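Local coordinates for Alr4995 protein (Nostoc sp., PDB 6LRF) that acts as a bifunctional arginine dihydrolase and ornithine cyclodeaminase, probably turning arginine into ornithine and then ornithine into proline, at residues E475-E480 with A627-M632; R482-R485 with K490-V493; K651-D656 with G681-L686; R510-G515 with N590-V595. All coordinates share one frame; numbering follows the deposited sequence.

Contact 1. Residues E475-E480 with A627-M632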
loop_
_atom_site.group_PDB
_atom_site.type_symbol
_atom_site.label_atom_id
_atom_site.label_comp_id
_atom_site.label_asym_id
_atom_site.label_seq_id
_atom_site.Cartn_x
_atom_site.Cartn_y
_atom_site.Cartn_z
ATOM N N GLU B 475 -7.663 23.470 -4.276
ATOM C CA GLU B 475 -8.455 24.662 -4.521
ATOM C C GLU B 475 -8.909 25.297 -3.208
ATOM O O GLU B 475 -8.865 26.514 -3.048
ATOM C CB GLU B 475 -9.661 24.339 -5.404
ATOM C CG GLU B 475 -10.284 25.594 -6.012
ATOM C CD GLU B 475 -11.455 25.307 -6.945
ATOM O OE1 GLU B 475 -11.984 24.167 -6.944
ATOM O OE2 GLU B 475 -11.840 26.237 -7.683
ATOM N N GLN B 476 -9.321 24.471 -2.256
ATOM C CA GLN B 476 -9.747 24.994 -0.969
ATOM C C GLN B 476 -8.567 25.542 -0.176
ATOM O O GLN B 476 -8.671 26.627 0.392
ATOM C CB GLN B 476 -10.500 23.921 -0.180
ATOM C CG GLN B 476 -11.757 23.456 -0.925
ATOM C CD GLN B 476 -12.372 22.183 -0.370
ATOM O OE1 GLN B 476 -11.900 21.626 0.624
ATOM N NE2 GLN B 476 -13.430 21.706 -1.026
ATOM N N VAL B 477 -7.439 24.828 -0.169
ATOM C CA VAL B 477 -6.247 25.293 0.550
ATOM C C VAL B 477 -5.666 26.581 -0.050
ATOM O O VAL B 477 -5.265 27.483 0.689
ATOM C CB VAL B 477 -5.144 24.206 0.592
ATOM C CG1 VAL B 477 -3.931 24.714 1.314
ATOM C CG2 VAL B 477 -5.645 22.966 1.294
ATOM N N ALA B 478 -5.620 26.675 -1.381
ATOM C CA ALA B 478 -5.089 27.874 -2.051
ATOM C C ALA B 478 -5.893 29.104 -1.664
ATOM O O ALA B 478 -5.340 30.175 -1.423
ATOM C CB ALA B 478 -5.089 27.707 -3.573
ATOM N N TRP B 479 -7.205 28.934 -1.595
ATOM C CA TRP B 479 -8.083 30.039 -1.235
ATOM C C TRP B 479 -7.909 30.461 0.230
ATOM O O TRP B 479 -7.811 31.663 0.527
ATOM C CB TRP B 479 -9.535 29.660 -1.499
ATOM C CG TRP B 479 -10.445 30.831 -1.597
ATOM C CD1 TRP B 479 -10.100 32.136 -1.852
ATOM C CD2 TRP B 479 -11.859 30.814 -1.428
ATOM N NE1 TRP B 479 -11.226 32.925 -1.861
ATOM C CE2 TRP B 479 -12.318 32.135 -1.601
ATOM C CE3 TRP B 479 -12.785 29.808 -1.153
ATOM C CZ2 TRP B 479 -13.669 32.471 -1.507
ATOM C CZ3 TRP B 479 -14.120 30.144 -1.062
ATOM C CH2 TRP B 479 -14.550 31.464 -1.237
ATOM N N GLU B 480 -7.882 29.478 1.134
ATOM C CA GLU B 480 -7.663 29.742 2.558
ATOM C C GLU B 480 -6.320 30.435 2.718
ATOM O O GLU B 480 -6.179 31.380 3.474
ATOM C CB GLU B 480 -7.698 28.441 3.371
ATOM C CG GLU B 480 -9.062 27.717 3.436
ATOM C CD GLU B 480 -8.939 26.236 3.836
ATOM O OE1 GLU B 480 -7.795 25.734 3.931
ATOM O OE2 GLU B 480 -9.983 25.562 4.031
ATOM N N ALA B 627 -0.331 30.923 14.983
ATOM C CA ALA B 627 -0.553 30.263 13.688
ATOM C C ALA B 627 -2.038 30.111 13.352
ATOM O O ALA B 627 -2.819 29.685 14.195
ATOM C CB ALA B 627 0.129 28.879 13.674
ATOM N N GLU B 628 -2.415 30.447 12.115
ATOM C CA GLU B 628 -3.784 30.261 11.631
ATOM C C GLU B 628 -3.872 29.025 10.747
ATOM O O GLU B 628 -4.922 28.403 10.602
ATOM C CB GLU B 628 -4.251 31.485 10.848
ATOM C CG GLU B 628 -4.481 32.745 11.688
ATOM C CD GLU B 628 -5.059 33.906 10.864
ATOM O OE1 GLU B 628 -5.786 33.652 9.869
ATOM O OE2 GLU B 628 -4.779 35.077 11.211
HETATM N N MSE B 629 -2.747 28.671 10.143
HETATM C CA MSE B 629 -2.693 27.477 9.339
HETATM C C MSE B 629 -1.347 26.823 9.473
HETATM O O MSE B 629 -0.326 27.498 9.554
HETATM C CB MSE B 629 -2.976 27.796 7.874
HETATM C CG MSE B 629 -2.851 26.577 6.963
HETATM SE SE MSE B 629 -3.517 26.893 5.143
HETATM C CE MSE B 629 -5.387 27.151 5.592
ATOM N N ILE B 630 -1.358 25.498 9.498
ATOM C CA ILE B 630 -0.138 24.722 9.463
ATOM C C ILE B 630 -0.208 23.824 8.238
ATOM O O ILE B 630 -1.157 23.068 8.066
ATOM C CB ILE B 630 0.038 23.894 10.743
ATOM C CG1 ILE B 630 0.004 24.819 11.966
ATOM C CG2 ILE B 630 1.326 23.078 10.687
ATOM C CD1 ILE B 630 0.131 24.089 13.258
ATOM N N LEU B 631 0.784 23.963 7.366
ATOM C CA LEU B 631 0.919 23.162 6.163
ATOM C C LEU B 631 1.943 22.045 6.410
ATOM O O LEU B 631 3.137 22.302 6.578
ATOM C CB LEU B 631 1.355 24.052 5.001
ATOM C CG LEU B 631 1.080 23.598 3.579
ATOM C CD1 LEU B 631 -0.407 23.346 3.406
ATOM C CD2 LEU B 631 1.549 24.687 2.610
HETATM N N MSE B 632 1.483 20.805 6.453
HETATM C CA MSE B 632 2.369 19.707 6.806
HETATM C C MSE B 632 2.731 18.905 5.557
HETATM O O MSE B 632 1.935 18.118 5.038
HETATM C CB MSE B 632 1.731 18.829 7.880
HETATM C CG MSE B 632 1.773 19.450 9.281
HETATM SE SE MSE B 632 0.439 18.689 10.510
HETATM C CE MSE B 632 -1.184 19.152 9.544
#
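Val-477 and Glu-480 face Met-629 and Leu-631 where helix segment 475-480 runs over strand 629-632, the two axes coming within 11.3 Å and their N-to-C directions differing by 136°. By nearest CA atoms across the contact, Val-477 pairs with Leu-631 and Glu-480 with Met-629. Met-629 is modelled as selenomethionine and buries more surface here than any other residue of the two segments. Its CG is anti to the backbone N (chi1 177°), which sends the chain out toward the helix. A bend at chi3 (-66°) then turns the terminal methyl against Glu-480. There CE of Met-629 sits 3.3 Å from OE1 of Glu-480 and 3.5 Å from its CB. The Glu-480 chain is extended beyond CG and crosses the Met-629 chain at about a right angle. The methyl therefore meets both the start and the carboxylate end of Glu-480. No hydrogen bond joins the two segments.

Val-477 supplies the purely apolar half. Its CG1 is 4.3 Å from CD1 of Leu-631 and 4.4 Å from SE of Met-629. One methyl thus touches two residues that lie on the same face of the strand.

On the outer side, Glu-475 forms a salt bridge with Arg-165 of the second subunit. The contact belongs to a Rossmann-like domain, where helix 467-486 covers one face of a parallel sheet. Behind the contact, Ala-478 turns to helix 680-694. Strand 629-633 lies between strands 491-495 and 651-656, and Lys-651 of the latter also packs on Glu-480 and Met-629.

Contact 2. Residues R482-R485 with K490-V493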
loop_
_atom_site.group_PDB
_atom_site.type_symbol
_atom_site.label_atom_id
_atom_site.label_comp_id
_atom_site.label_asym_id
_atom_site.label_seq_id
_atom_site.Cartn_x
_atom_site.Cartn_y
_atom_site.Cartn_z
ATOM N N ARG B 482 -4.471 32.313 0.497
ATOM C CA ARG B 482 -4.439 33.706 0.038
ATOM C C ARG B 482 -5.200 34.625 1.001
ATOM O O ARG B 482 -4.767 35.752 1.290
ATOM C CB ARG B 482 -5.023 33.821 -1.374
ATOM C CG ARG B 482 -5.044 35.230 -1.960
ATOM C CD ARG B 482 -5.649 35.175 -3.359
ATOM N NE ARG B 482 -5.808 36.481 -3.996
ATOM C CZ ARG B 482 -6.898 37.241 -3.894
ATOM N NH1 ARG B 482 -6.948 38.412 -4.519
ATOM N NH2 ARG B 482 -7.939 36.829 -3.175
ATOM N N LYS B 483 -6.330 34.131 1.496
ATOM C CA LYS B 483 -7.135 34.862 2.469
ATOM C C LYS B 483 -6.323 35.176 3.711
ATOM O O LYS B 483 -6.384 36.286 4.234
ATOM C CB LYS B 483 -8.383 34.066 2.855
ATOM C CG LYS B 483 -9.698 34.746 2.492
ATOM C CD LYS B 483 -10.718 33.729 1.999
ATOM C CE LYS B 483 -12.068 34.381 1.689
ATOM N NZ LYS B 483 -11.955 35.708 1.005
ATOM N N ILE B 484 -5.548 34.200 4.175
ATOM C CA ILE B 484 -4.777 34.386 5.389
ATOM C C ILE B 484 -3.622 35.347 5.149
ATOM O O ILE B 484 -3.327 36.170 6.005
ATOM C CB ILE B 484 -4.255 33.030 5.947
ATOM C CG1 ILE B 484 -5.432 32.143 6.343
ATOM C CG2 ILE B 484 -3.356 33.241 7.155
ATOM C CD1 ILE B 484 -5.041 30.752 6.796
ATOM N N ARG B 485 -2.972 35.267 3.992
ATOM C CA ARG B 485 -1.817 36.134 3.737
ATOM C C ARG B 485 -2.228 37.611 3.596
ATOM O O ARG B 485 -1.561 38.509 4.134
ATOM C CB ARG B 485 -1.061 35.698 2.478
ATOM C CG ARG B 485 0.135 36.594 2.168
ATOM C CD ARG B 485 0.680 36.403 0.757
ATOM N NE ARG B 485 -0.250 36.881 -0.269
ATOM C CZ ARG B 485 0.033 36.943 -1.570
ATOM N NH1 ARG B 485 1.227 36.565 -2.023
ATOM N NH2 ARG B 485 -0.883 37.389 -2.422
ATOM N N LYS B 490 -0.746 34.197 10.109
ATOM C CA LYS B 490 0.504 33.457 10.196
ATOM C C LYS B 490 0.344 32.036 9.655
ATOM O O LYS B 490 -0.549 31.292 10.058
ATOM C CB LYS B 490 1.007 33.431 11.638
ATOM C CG LYS B 490 2.379 32.807 11.820
ATOM C CD LYS B 490 2.731 32.679 13.312
ATOM C CE LYS B 490 4.229 32.475 13.528
ATOM N NZ LYS B 490 4.625 32.562 14.970
ATOM N N VAL B 491 1.202 31.669 8.716
ATOM C CA VAL B 491 1.164 30.325 8.153
ATOM C C VAL B 491 2.483 29.632 8.490
ATOM O O VAL B 491 3.556 30.203 8.301
ATOM C CB VAL B 491 0.927 30.350 6.627
ATOM C CG1 VAL B 491 1.077 28.957 6.027
ATOM C CG2 VAL B 491 -0.461 30.945 6.304
ATOM N N VAL B 492 2.397 28.420 9.028
ATOM C CA VAL B 492 3.593 27.689 9.420
ATOM C C VAL B 492 3.678 26.450 8.543
ATOM O O VAL B 492 2.670 25.793 8.283
ATOM C CB VAL B 492 3.573 27.301 10.913
ATOM C CG1 VAL B 492 4.783 26.444 11.267
ATOM C CG2 VAL B 492 3.554 28.550 11.777
ATOM N N VAL B 493 4.876 26.151 8.061
ATOM C CA VAL B 493 5.083 24.969 7.246
ATOM C C VAL B 493 6.023 24.009 7.959
ATOM O O VAL B 493 7.032 24.424 8.535
ATOM C CB VAL B 493 5.645 25.352 5.855
ATOM C CG1 VAL B 493 6.030 24.127 5.081
ATOM C CG2 VAL B 493 4.602 26.155 5.075
#
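NZ of Lys-490 is held by two backbone carbonyls, His-623 O and Glu-625 O, while the backbone N of the same residue meets Ile-484 of segment 482-485. The first bond of the lysine side chain leads away from the helix, and its backbone N is the atom Ile-484 touches. CG2 of Ile-484 is 4.1 Å from that N. The same methyl is 3.8 Å from CG2 of Val-491, and this is the tightest touch between the segments. Chi1 of -63° puts CG1 of Ile-484 beside the backbone N and CG2 anti to it, and CG2 is the branch that meets the strand. The two side chains cross at about a right angle, meeting methyl to methyl.

This is a helix-to-strand turn of the Rossmann-like fold. Helix 467-486 ends, a short turn follows, and the chain enters strand 491-495, a central strand of the parallel sheet. The helix then lies back over the strand it leads into. Ile-484 also packs on Met-629 of strand 629-633, the neighbour in the sheet, and on Glu-628 just before it. Arg-485 turns its end away from segment 490-493, and its NH1 donates to Glu-514 O. Gln-518 OE1 accepts from Val-491 N.

Contact 3. Residues K651-D656 with G681-L686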
loop_
_atom_site.group_PDB
_atom_site.type_symbol
_atom_site.label_atom_id
_atom_site.label_comp_id
_atom_site.label_asym_id
_atom_site.label_seq_id
_atom_site.Cartn_x
_atom_site.Cartn_y
_atom_site.Cartn_z
ATOM N N LYS B 651 -6.161 25.751 11.180
ATOM C CA LYS B 651 -6.367 24.924 9.997
ATOM C C LYS B 651 -5.135 24.047 9.758
ATOM O O LYS B 651 -4.011 24.531 9.701
ATOM C CB LYS B 651 -6.673 25.795 8.778
ATOM C CG LYS B 651 -7.902 26.674 8.969
ATOM C CD LYS B 651 -8.076 27.663 7.829
ATOM C CE LYS B 651 -9.450 28.297 7.847
ATOM N NZ LYS B 651 -9.638 29.082 6.597
HETATM N N MSE B 652 -5.367 22.743 9.669
HETATM C CA MSE B 652 -4.311 21.760 9.505
HETATM C C MSE B 652 -4.421 21.128 8.127
HETATM O O MSE B 652 -5.437 20.532 7.796
HETATM C CB MSE B 652 -4.421 20.692 10.590
HETATM C CG MSE B 652 -4.715 21.269 11.951
HETATM SE SE MSE B 652 -3.107 21.977 12.739
HETATM C CE MSE B 652 -2.473 20.296 13.511
ATOM N N VAL B 653 -3.385 21.282 7.317
ATOM C CA VAL B 653 -3.352 20.649 6.014
ATOM C C VAL B 653 -2.207 19.642 5.985
ATOM O O VAL B 653 -1.045 19.994 6.176
ATOM C CB VAL B 653 -3.189 21.679 4.883
ATOM C CG1 VAL B 653 -3.254 20.984 3.533
ATOM C CG2 VAL B 653 -4.267 22.743 4.993
ATOM N N CYS B 654 -2.555 18.386 5.767
ATOM C CA CYS B 654 -1.600 17.295 5.891
ATOM C C CYS B 654 -1.435 16.551 4.574
ATOM O O CYS B 654 -2.374 15.919 4.089
ATOM C CB CYS B 654 -2.043 16.326 6.983
ATOM S SG CYS B 654 -0.770 15.111 7.419
ATOM N N VAL B 655 -0.242 16.628 3.991
ATOM C CA VAL B 655 0.022 15.953 2.728
ATOM C C VAL B 655 1.112 14.917 2.913
ATOM O O VAL B 655 2.182 15.220 3.446
ATOM C CB VAL B 655 0.434 16.954 1.632
ATOM C CG1 VAL B 655 0.457 16.272 0.280
ATOM C CG2 VAL B 655 -0.527 18.145 1.613
ATOM N N ASP B 656 0.837 13.693 2.480
ATOM C CA ASP B 656 1.813 12.615 2.585
ATOM C C ASP B 656 1.385 11.482 1.671
ATOM O O ASP B 656 0.193 11.281 1.456
ATOM C CB ASP B 656 1.944 12.134 4.038
ATOM C CG ASP B 656 3.335 11.586 4.356
ATOM O OD1 ASP B 656 3.945 10.950 3.461
ATOM O OD2 ASP B 656 3.816 11.800 5.500
ATOM N N GLY B 681 5.069 16.898 -4.183
ATOM C CA GLY B 681 5.505 17.778 -5.255
ATOM C C GLY B 681 4.352 18.062 -6.199
ATOM O O GLY B 681 4.173 19.194 -6.659
ATOM N N LEU B 682 3.564 17.032 -6.487
ATOM C CA LEU B 682 2.331 17.231 -7.244
ATOM C C LEU B 682 1.454 18.259 -6.528
ATOM O O LEU B 682 0.978 19.226 -7.142
ATOM C CB LEU B 682 1.565 15.911 -7.420
ATOM C CG LEU B 682 0.181 16.071 -8.077
ATOM C CD1 LEU B 682 0.289 16.817 -9.411
ATOM C CD2 LEU B 682 -0.484 14.732 -8.283
ATOM N N PHE B 683 1.259 18.042 -5.223
ATOM C CA PHE B 683 0.433 18.929 -4.401
ATOM C C PHE B 683 0.922 20.366 -4.487
ATOM O O PHE B 683 0.135 21.286 -4.721
ATOM C CB PHE B 683 0.416 18.460 -2.934
ATOM C CG PHE B 683 -0.408 19.337 -2.025
ATOM C CD1 PHE B 683 -1.749 19.069 -1.818
ATOM C CD2 PHE B 683 0.159 20.439 -1.386
ATOM C CE1 PHE B 683 -2.509 19.875 -0.989
ATOM C CE2 PHE B 683 -0.602 21.249 -0.559
ATOM C CZ PHE B 683 -1.937 20.964 -0.362
ATOM N N LEU B 684 2.226 20.558 -4.293
ATOM C CA LEU B 684 2.818 21.894 -4.329
ATOM C C LEU B 684 2.754 22.523 -5.719
ATOM O O LEU B 684 2.628 23.743 -5.862
ATOM C CB LEU B 684 4.273 21.840 -3.847
ATOM C CG LEU B 684 4.444 21.609 -2.341
ATOM C CD1 LEU B 684 5.852 21.143 -1.995
ATOM C CD2 LEU B 684 4.095 22.879 -1.573
ATOM N N SER B 685 2.848 21.695 -6.748
ATOM C CA SER B 685 2.792 22.218 -8.102
ATOM C C SER B 685 1.421 22.873 -8.366
ATOM O O SER B 685 1.336 24.039 -8.761
ATOM C CB SER B 685 3.074 21.108 -9.113
ATOM O OG SER B 685 3.351 21.684 -10.381
ATOM N N LEU B 686 0.365 22.111 -8.118
ATOM C CA LEU B 686 -1.011 22.582 -8.240
ATOM C C LEU B 686 -1.299 23.793 -7.373
ATOM O O LEU B 686 -1.983 24.725 -7.796
ATOM C CB LEU B 686 -1.965 21.465 -7.852
ATOM C CG LEU B 686 -1.923 20.215 -8.713
ATOM C CD1 LEU B 686 -2.687 19.093 -8.030
ATOM C CD2 LEU B 686 -2.513 20.544 -10.073
#
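The ring of Phe-683 turns one face to Val-655. CG2 of Val-655 stands 3.5 Å from the ring centroid and only 3° off the ring normal, a CH-pi contact almost exactly over the centre. All six ring carbons are therefore at nearly the same distance from this methyl. The second branch, CG1 of Val-655, drops beside the ring stem and lies 3.9 Å from CB of Phe-683. The aromatic group is brought here by a chi1 of 180°, which carries CG away from the helix backbone N and toward the strand. CG1 of Val-653 meets the far end of the ring obliquely, 4.1 Å from CZ.

In the Rossmann-like fold this is a helix laid on a parallel sheet. Helix 680-694 follows the last strand, 673-677, and comes back to cover strand 651-656 next to it. Val-676 of that last strand also touches Phe-683, as does Val-474 of helix 467-486. Replacing Phe-683 by an alanine would probably leave CG2 of Val-655 without its aromatic face and open a gap beside Val-653. Val-653 packs in turn on Val-477 and on Leu-631, the latter in the neighbouring strand 629-633.

Contact 4. Residues R510-G515 with N590-V595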
loop_
_atom_site.group_PDB
_atom_site.type_symbol
_atom_site.label_atom_id
_atom_site.label_comp_id
_atom_site.label_asym_id
_atom_site.label_seq_id
_atom_site.Cartn_x
_atom_site.Cartn_y
_atom_site.Cartn_z
ATOM N N ARG B 510 9.131 29.137 -3.813
ATOM C CA ARG B 510 8.316 30.210 -4.352
ATOM C C ARG B 510 7.310 30.707 -3.308
ATOM O O ARG B 510 7.175 31.915 -3.094
ATOM C CB ARG B 510 7.605 29.741 -5.618
ATOM C CG ARG B 510 6.612 30.744 -6.128
ATOM C CD ARG B 510 6.675 30.914 -7.626
ATOM N NE ARG B 510 5.719 31.942 -8.019
ATOM C CZ ARG B 510 4.530 31.694 -8.552
ATOM N NH1 ARG B 510 4.158 30.444 -8.792
ATOM N NH2 ARG B 510 3.722 32.702 -8.860
ATOM N N LEU B 511 6.619 29.777 -2.649
ATOM C CA LEU B 511 5.720 30.131 -1.547
ATOM C C LEU B 511 6.373 31.038 -0.496
ATOM O O LEU B 511 5.769 32.015 -0.051
ATOM C CB LEU B 511 5.191 28.866 -0.871
ATOM C CG LEU B 511 4.156 28.080 -1.666
ATOM C CD1 LEU B 511 3.786 26.826 -0.915
ATOM C CD2 LEU B 511 2.926 28.938 -1.921
ATOM N N ILE B 512 7.603 30.712 -0.101
ATOM C CA ILE B 512 8.320 31.472 0.925
ATOM C C ILE B 512 8.681 32.874 0.408
ATOM O O ILE B 512 8.543 33.880 1.118
ATOM C CB ILE B 512 9.615 30.727 1.376
ATOM C CG1 ILE B 512 9.270 29.425 2.117
ATOM C CG2 ILE B 512 10.465 31.621 2.251
ATOM C CD1 ILE B 512 10.419 28.433 2.218
ATOM N N ARG B 513 9.150 32.913 -0.835
ATOM C CA ARG B 513 9.527 34.145 -1.527
ATOM C C ARG B 513 8.369 35.140 -1.625
ATOM O O ARG B 513 8.568 36.338 -1.469
ATOM C CB ARG B 513 10.044 33.802 -2.929
ATOM C CG ARG B 513 10.874 34.873 -3.591
ATOM C CD ARG B 513 11.799 34.256 -4.646
ATOM N NE ARG B 513 11.070 33.583 -5.722
ATOM C CZ ARG B 513 11.205 32.301 -6.042
ATOM N NH1 ARG B 513 12.044 31.521 -5.365
ATOM N NH2 ARG B 513 10.500 31.791 -7.047
ATOM N N GLU B 514 7.162 34.631 -1.851
ATOM C CA GLU B 514 5.987 35.466 -2.097
ATOM C C GLU B 514 5.057 35.683 -0.888
ATOM O O GLU B 514 3.905 36.098 -1.054
ATOM C CB GLU B 514 5.193 34.866 -3.254
ATOM C CG GLU B 514 6.044 34.748 -4.508
ATOM C CD GLU B 514 5.283 34.224 -5.715
ATOM O OE1 GLU B 514 4.058 33.989 -5.605
ATOM O OE2 GLU B 514 5.918 34.050 -6.781
ATOM N N GLY B 515 5.556 35.385 0.314
ATOM C CA GLY B 515 4.897 35.772 1.552
ATOM C C GLY B 515 3.836 34.859 2.151
ATOM O O GLY B 515 3.042 35.303 2.974
ATOM N N ASN B 590 14.668 36.142 2.994
ATOM C CA ASN B 590 13.443 36.832 3.370
ATOM C C ASN B 590 13.228 36.878 4.880
ATOM O O ASN B 590 12.183 37.316 5.356
ATOM C CB ASN B 590 12.253 36.183 2.673
ATOM C CG ASN B 590 12.328 36.322 1.158
ATOM O OD1 ASN B 590 11.893 37.322 0.590
ATOM N ND2 ASN B 590 12.889 35.318 0.503
ATOM N N GLN B 591 14.232 36.432 5.622
ATOM C CA GLN B 591 14.202 36.443 7.084
ATOM C C GLN B 591 12.983 35.715 7.653
ATOM O O GLN B 591 12.302 36.217 8.537
ATOM C CB GLN B 591 14.261 37.876 7.592
ATOM C CG GLN B 591 15.422 38.655 6.987
ATOM C CD GLN B 591 15.108 40.119 6.856
ATOM O OE1 GLN B 591 15.052 40.837 7.855
ATOM N NE2 GLN B 591 14.873 40.574 5.619
ATOM N N ILE B 592 12.718 34.527 7.121
ATOM C CA ILE B 592 11.723 33.611 7.668
ATOM C C ILE B 592 12.438 32.731 8.682
ATOM O O ILE B 592 13.438 32.079 8.343
ATOM C CB ILE B 592 11.095 32.756 6.558
ATOM C CG1 ILE B 592 10.636 33.652 5.405
ATOM C CG2 ILE B 592 9.952 31.924 7.089
ATOM C CD1 ILE B 592 9.544 34.639 5.820
ATOM N N PRO B 593 11.977 32.739 9.941
ATOM C CA PRO B 593 12.654 31.916 10.949
ATOM C C PRO B 593 12.481 30.430 10.639
ATOM O O PRO B 593 11.442 30.039 10.107
ATOM C CB PRO B 593 11.940 32.284 12.254
ATOM C CG PRO B 593 11.180 33.534 11.954
ATOM C CD PRO B 593 10.852 33.498 10.505
ATOM N N PHE B 594 13.477 29.611 10.939
ATOM C CA PHE B 594 13.296 28.182 10.765
ATOM C C PHE B 594 13.888 27.486 11.959
ATOM O O PHE B 594 14.762 28.034 12.622
ATOM C CB PHE B 594 13.913 27.678 9.452
ATOM C CG PHE B 594 15.385 27.952 9.314
ATOM C CD1 PHE B 594 15.834 29.096 8.659
ATOM C CD2 PHE B 594 16.322 27.064 9.822
ATOM C CE1 PHE B 594 17.190 29.346 8.534
ATOM C CE2 PHE B 594 17.674 27.304 9.694
ATOM C CZ PHE B 594 18.112 28.449 9.051
ATOM N N VAL B 595 13.369 26.304 12.266
ATOM C CA VAL B 595 13.940 25.483 13.323
ATOM C C VAL B 595 14.163 24.091 12.766
ATOM O O VAL B 595 13.247 23.476 12.186
ATOM C CB VAL B 595 13.032 25.407 14.575
ATOM C CG1 VAL B 595 13.668 24.520 15.654
ATOM C CG2 VAL B 595 12.737 26.803 15.122
#
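Ile-512 and Ile-592 make the apolar touch of this contact, which joins the end of helix 505-513 to the turn leading into strand 594-597 at the edge of the Rossmann-like sheet. CG2 of Ile-512 is 3.8 Å from CG1 of Ile-592. The two side chains meet at a slant. In Ile-512, chi1 of -67° sets CG1 beside the backbone N and leaves CG2 anti to it; CG2 reaches across.

Asn-590 is the second point of contact. Its CB is directed toward segment 510-515. OD1 of Asn-590 lies 4.0 Å from O of Arg-513, a non-bonded approach of two acceptors, and ND2 of Asn-590 comes 4.1 Å from CA of Arg-513. No hydrogen bond crosses between the two segments.

The next shell explains how the turn is held. Helix 583-589 ends in a Schellman motif whose C-prime residue is Gln-591, which has a positive phi of 55°. After this termination Ile-592 faces Ile-512. Glu-586 of that helix serves both sides. Its backbone O accepts from ND2 of Asn-590, and its OE2 forms a salt bridge with NH1 of Arg-513. Val-583, Glu-586 and Cys-587 of the same helix also pack on Ile-512.

Farther out, Arg-510 pairs with Asp-692 and with Glu-514, although the modelled bond to the latter is doubtfully short. Leu-511 turns to helix 680-694. The guanidinium of Arg-513 lies with one face against the helix, CA of Arg-510 standing 3.7 Å above its plane toward the rim.

From the N-terminal side, helix 467-486 opens contact 1 and then contact 2. Contact 2 closes first, over a short turn into strand 491-495. Contact 4 then opens at helix 505-513 and closes at 590-595, beside the edge strand. Contact 1 closes only at strand 629-632, so its long loop encloses contacts 2 and 4, which follow each other in series. Contact 3 comes afterward as a shorter loop, and no loops cross. All four reach one parallel sheet. Backbone hydrogen bonds tie strand 629-633 to the strands of contacts 2 and 3, while Leu-684 touches Leu-511 between contacts 3 and 4. Contacts 2 and 4 also touch.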